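Sugar-binding transport ATP-binding protein (Pyrococcus horikoshii, PDB 1V43) probably hydrolyses ATP to power sugar uptake, as the ATP-binding cassette subunit of an archaeal ABC transporter. Local coordinates at residues A[11-16]-A[67-72]; A[212-217]-A[235-240]. All blocks are in the same frame, centred on the assembly; numbering follows the deposited sequence.

Interaction 1: residues A[11-16]-A[67-72]; sequences EVKLEN and RIYFGD
With CG anti to the carbonyl carbon in both E15 (chi1 -56°) and Y69 (chi1 -70°), each side chain sets out beside its own backbone N, and the two rise from the same face of the antiparallel pair 12-15 and 67-70. The E15 carboxylate, on a chain extended beyond CG, lies at the ring's rim: OE1 is 3.7 Å from Y69 CE1, near the ring plane, with carboxylate and ring planes 85° apart. R67 runs alongside E15, but E15 OE1 and R67 NE are 4.3 Å apart and a water joins them; the guanidinium's own salt bridge goes through NH1 to D74. At the other end of this face K13 NZ reaches back to E11 OE2 at 3.0 Å, a salt bridge within segment 11-16, and two waters link the ammonium to G71 O. Between the strands K13 and Y69 exchange two backbone hydrogen bonds, as do E15 and R67, and G71 N gives a nearly straight one to E11 O (2.9 Å). The reverse face is apolar. V12 CG2 sits 3.8 Å from F70 CD2, and L14 CD2 packs on I68 CG2 at 3.9 Å; I57 of helix 50-58 touches both L14 and F70. The ladder is thus two-sided: polar side-chain links across its charged face run through water, and the E15 carboxylate would probably feel R67 only as a screened charge.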
# COMPACT_ATOMS: atom_id res chain seq x y z
N GLU A 11 -5.30 -26.95 -20.05
CA GLU A 11 -4.34 -26.02 -20.60
C GLU A 11 -5.06 -25.06 -21.53
O GLU A 11 -5.92 -25.49 -22.30
CB GLU A 11 -3.25 -26.76 -21.38
CG GLU A 11 -2.34 -25.83 -22.13
CD GLU A 11 -1.18 -26.56 -22.77
OE1 GLU A 11 -0.38 -27.14 -22.01
OE2 GLU A 11 -1.08 -26.56 -24.02
N VAL A 12 -4.72 -23.78 -21.46
CA VAL A 12 -5.33 -22.76 -22.30
C VAL A 12 -4.30 -22.09 -23.20
O VAL A 12 -3.27 -21.59 -22.73
CB VAL A 12 -6.03 -21.67 -21.45
CG1 VAL A 12 -6.58 -20.57 -22.35
CG2 VAL A 12 -7.16 -22.28 -20.66
N LYS A 13 -4.57 -22.08 -24.50
CA LYS A 13 -3.66 -21.46 -25.47
C LYS A 13 -4.30 -20.26 -26.14
O LYS A 13 -5.42 -20.35 -26.64
CB LYS A 13 -3.29 -22.42 -26.60
CG LYS A 13 -2.49 -23.65 -26.26
CD LYS A 13 -2.32 -24.45 -27.55
CE LYS A 13 -1.78 -25.84 -27.32
NZ LYS A 13 -2.71 -26.63 -26.49
N LEU A 14 -3.60 -19.15 -26.16
CA LEU A 14 -4.10 -17.97 -26.85
C LEU A 14 -3.12 -17.83 -28.03
O LEU A 14 -1.92 -17.69 -27.82
CB LEU A 14 -4.05 -16.74 -25.93
CG LEU A 14 -4.73 -16.83 -24.55
CD1 LEU A 14 -4.61 -15.46 -23.86
CD2 LEU A 14 -6.20 -17.20 -24.69
N GLU A 15 -3.62 -17.91 -29.26
CA GLU A 15 -2.74 -17.83 -30.44
C GLU A 15 -2.92 -16.59 -31.26
O GLU A 15 -4.01 -16.35 -31.77
CB GLU A 15 -2.95 -18.99 -31.40
CG GLU A 15 -2.81 -20.37 -30.86
CD GLU A 15 -2.56 -21.38 -31.98
OE1 GLU A 15 -3.16 -21.25 -33.07
OE2 GLU A 15 -1.76 -22.30 -31.75
N ASN A 16 -1.85 -15.83 -31.41
CA ASN A 16 -1.87 -14.60 -32.19
C ASN A 16 -3.18 -13.87 -31.98
O ASN A 16 -3.82 -13.45 -32.94
CB ASN A 16 -1.68 -14.92 -33.68
CG ASN A 16 -1.48 -13.68 -34.52
OD1 ASN A 16 -2.41 -12.89 -34.75
ND2 ASN A 16 -0.25 -13.48 -34.97
N ARG A 67 -6.77 -17.33 -32.26
CA ARG A 67 -7.53 -18.48 -31.80
C ARG A 67 -7.33 -18.70 -30.30
O ARG A 67 -6.28 -18.37 -29.75
CB ARG A 67 -7.02 -19.68 -32.58
CG ARG A 67 -7.99 -20.77 -32.84
CD ARG A 67 -7.30 -21.81 -33.70
NE ARG A 67 -7.02 -21.30 -35.04
CZ ARG A 67 -7.94 -21.19 -35.99
NH1 ARG A 67 -9.19 -21.55 -35.73
NH2 ARG A 67 -7.62 -20.72 -37.19
N ILE A 68 -8.33 -19.28 -29.65
CA ILE A 68 -8.27 -19.60 -28.22
C ILE A 68 -8.61 -21.08 -28.05
O ILE A 68 -9.70 -21.51 -28.44
CB ILE A 68 -9.30 -18.77 -27.41
CG1 ILE A 68 -9.01 -17.28 -27.53
CG2 ILE A 68 -9.27 -19.20 -25.96
CD1 ILE A 68 -10.14 -16.39 -26.97
N TYR A 69 -7.69 -21.85 -27.49
CA TYR A 69 -7.95 -23.27 -27.27
C TYR A 69 -8.07 -23.58 -25.77
O TYR A 69 -7.45 -22.92 -24.95
CB TYR A 69 -6.80 -24.15 -27.82
CG TYR A 69 -6.65 -24.24 -29.32
CD1 TYR A 69 -5.73 -23.44 -30.00
CD2 TYR A 69 -7.37 -25.18 -30.05
CE1 TYR A 69 -5.54 -23.57 -31.37
CE2 TYR A 69 -7.19 -25.32 -31.42
CZ TYR A 69 -6.27 -24.52 -32.07
OH TYR A 69 -6.09 -24.66 -33.43
N PHE A 70 -8.90 -24.57 -25.45
CA PHE A 70 -9.08 -25.09 -24.09
C PHE A 70 -8.79 -26.55 -24.41
O PHE A 70 -9.57 -27.17 -25.12
CB PHE A 70 -10.53 -24.98 -23.59
CG PHE A 70 -10.88 -23.63 -23.04
CD1 PHE A 70 -12.10 -23.44 -22.39
CD2 PHE A 70 -10.01 -22.54 -23.19
CE1 PHE A 70 -12.45 -22.18 -21.89
CE2 PHE A 70 -10.35 -21.28 -22.70
CZ PHE A 70 -11.58 -21.10 -22.05
N GLY A 71 -7.69 -27.09 -23.90
CA GLY A 71 -7.36 -28.45 -24.25
C GLY A 71 -7.15 -28.44 -25.76
O GLY A 71 -6.51 -27.53 -26.27
N ASP A 72 -7.70 -29.42 -26.47
CA ASP A 72 -7.55 -29.46 -27.92
C ASP A 72 -8.71 -28.77 -28.62
O ASP A 72 -8.71 -28.63 -29.84
CB ASP A 72 -7.48 -30.90 -28.42
CG ASP A 72 -6.24 -31.61 -27.95
OD1 ASP A 72 -5.14 -31.10 -28.23
OD2 ASP A 72 -6.37 -32.68 -27.31
O HOH W 1 -4.87 -25.59 -24.95
O HOH W 2 -4.34 -27.54 -28.75
O HOH W 3 -4.45 -19.65 -35.26

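Interaction 2: residues A[212-217]-A[235-240]; sequences IAVMNR and SVFVAT
N216 lays its side chain over one face of the F237 ring, and this is where strand 212-216 and helix 236-240 pack most closely. CG of N216, anti to the backbone N (chi1 -179°), is carried out over the ring. The amide is stacked on the phenyl, the two planes 25° apart. N216 CB stands 3.9 Å from the ring centroid, close to the ring normal, in a CH-pi contact, while N216 OD1 comes to 3.4 Å from F237 CZ, farther out toward the rim. F237 meets a different neighbour at its edge, where V214 CG1 lies 4.2 Å from CE2, near the ring plane. Beside this, between two buried residues, the packing is looser: V214 CG1 and V238 CG2 touch at 4.0 Å, two branched side chains crossing obliquely. The N216–F237 end, by contrast, is partly exposed, so the tighter stack sits nearer solvent than the looser aliphatic pair. L221 of strand 219-224 touches both N216 and F237, and F241 brings its ring to F237 from the helix itself. An alanine at F237 would probably leave the N216 amide without the ring it lies on and open a gap beside V214 CG1. M215 faces the other way, where it touches C48 of the ATP-binding loop, so the strand has the nucleotide site on one side and the helix on the other. No hydrogen bond spans the two segments; dispersion and amide-on-ring stacking hold them, which implies a join with little directional polar restraint.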
# COMPACT_ATOMS: atom_id res chain seq x y z
N ILE A 212 3.17 -14.71 -13.63
CA ILE A 212 2.61 -13.40 -13.85
C ILE A 212 2.93 -12.99 -15.29
O ILE A 212 4.06 -13.17 -15.75
CB ILE A 212 3.25 -12.35 -12.88
CG1 ILE A 212 2.95 -12.69 -11.42
CG2 ILE A 212 2.75 -10.98 -13.19
CD1 ILE A 212 3.62 -11.72 -10.43
N ALA A 213 1.94 -12.46 -15.97
CA ALA A 213 2.12 -11.98 -17.33
C ALA A 213 1.91 -10.46 -17.29
O ALA A 213 0.79 -10.00 -17.14
CB ALA A 213 1.10 -12.63 -18.25
N VAL A 214 3.00 -9.71 -17.41
CA VAL A 214 2.93 -8.25 -17.37
C VAL A 214 2.54 -7.72 -18.76
O VAL A 214 3.13 -8.10 -19.77
CB VAL A 214 4.28 -7.66 -16.96
CG1 VAL A 214 4.16 -6.16 -16.70
CG2 VAL A 214 4.81 -8.39 -15.75
N MET A 215 1.55 -6.84 -18.79
CA MET A 215 1.08 -6.27 -20.04
C MET A 215 1.10 -4.75 -20.01
O MET A 215 0.92 -4.14 -18.96
CB MET A 215 -0.35 -6.75 -20.34
CG MET A 215 -0.46 -8.23 -20.68
SD MET A 215 -2.17 -8.70 -21.02
CE MET A 215 -2.38 -7.98 -22.70
N ASN A 216 1.31 -4.15 -21.18
CA ASN A 216 1.35 -2.70 -21.34
C ASN A 216 1.01 -2.41 -22.81
O ASN A 216 1.60 -3.01 -23.71
CB ASN A 216 2.74 -2.15 -21.01
CG ASN A 216 2.81 -0.63 -21.13
OD1 ASN A 216 2.09 0.10 -20.45
ND2 ASN A 216 3.68 -0.15 -22.01
N ARG A 217 0.06 -1.51 -23.03
CA ARG A 217 -0.37 -1.13 -24.38
C ARG A 217 -0.66 -2.33 -25.29
O ARG A 217 -0.15 -2.41 -26.41
CB ARG A 217 0.68 -0.22 -25.03
CG ARG A 217 0.83 1.11 -24.30
CD ARG A 217 1.64 2.14 -25.08
NE ARG A 217 3.08 2.01 -24.87
CZ ARG A 217 3.95 3.00 -25.06
NH1 ARG A 217 3.52 4.19 -25.44
NH2 ARG A 217 5.25 2.80 -24.85
N SER A 235 12.86 -5.71 -18.78
CA SER A 235 12.76 -4.34 -19.29
C SER A 235 12.49 -3.32 -18.18
O SER A 235 12.16 -3.69 -17.05
CB SER A 235 11.64 -4.25 -20.32
OG SER A 235 10.41 -4.63 -19.73
N VAL A 236 12.64 -2.04 -18.50
CA VAL A 236 12.40 -0.99 -17.53
C VAL A 236 10.95 -1.03 -17.03
O VAL A 236 10.70 -0.97 -15.83
CB VAL A 236 12.69 0.41 -18.13
CG1 VAL A 236 12.31 1.50 -17.12
CG2 VAL A 236 14.16 0.53 -18.50
N PHE A 237 10.00 -1.14 -17.96
CA PHE A 237 8.60 -1.18 -17.57
C PHE A 237 8.29 -2.26 -16.52
O PHE A 237 7.63 -1.97 -15.52
CB PHE A 237 7.66 -1.37 -18.77
CG PHE A 237 6.22 -1.17 -18.41
CD1 PHE A 237 5.68 0.11 -18.34
CD2 PHE A 237 5.43 -2.24 -18.02
CE1 PHE A 237 4.38 0.32 -17.89
CE2 PHE A 237 4.13 -2.05 -17.57
CZ PHE A 237 3.61 -0.76 -17.50
N VAL A 238 8.74 -3.49 -16.76
CA VAL A 238 8.50 -4.58 -15.82
C VAL A 238 9.29 -4.32 -14.52
O VAL A 238 8.79 -4.54 -13.42
CB VAL A 238 8.94 -5.97 -16.40
CG1 VAL A 238 8.78 -7.04 -15.35
CG2 VAL A 238 8.08 -6.34 -17.65
N ALA A 239 10.53 -3.85 -14.67
CA ALA A 239 11.36 -3.59 -13.51
C ALA A 239 10.72 -2.60 -12.55
O ALA A 239 10.86 -2.73 -11.34
CB ALA A 239 12.73 -3.06 -13.94
N THR A 240 10.00 -1.61 -13.09
CA THR A 240 9.39 -0.59 -12.25
C THR A 240 7.91 -0.77 -11.94
O THR A 240 7.34 0.04 -11.21
CB THR A 240 9.58 0.83 -12.87
OG1 THR A 240 8.93 0.89 -14.14
CG2 THR A 240 11.07 1.14 -13.06

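How the interactions relate
From the N terminus, strand 12-21 is laid down first, and interaction 1 closes when strand 65-70 comes back antiparallel beside it, after a loop holding strand 24-34, strand 39-43 and helix 50-58, with most of the ATP-binding residues just before and at the start of that helix. The chain then builds most of the mixed sheet before interaction 2 opens at strand 211-216; it closes a much shorter loop, through strand 219-224 and helix 226-231, at helix 236-241. The two loops therefore follow in series, neither nesting nor crossing. Interaction 1 belongs to the antiparallel sheet, whereas interaction 2 fastens a helix to the mixed one. Their centres lie 23 Å apart and they do not touch.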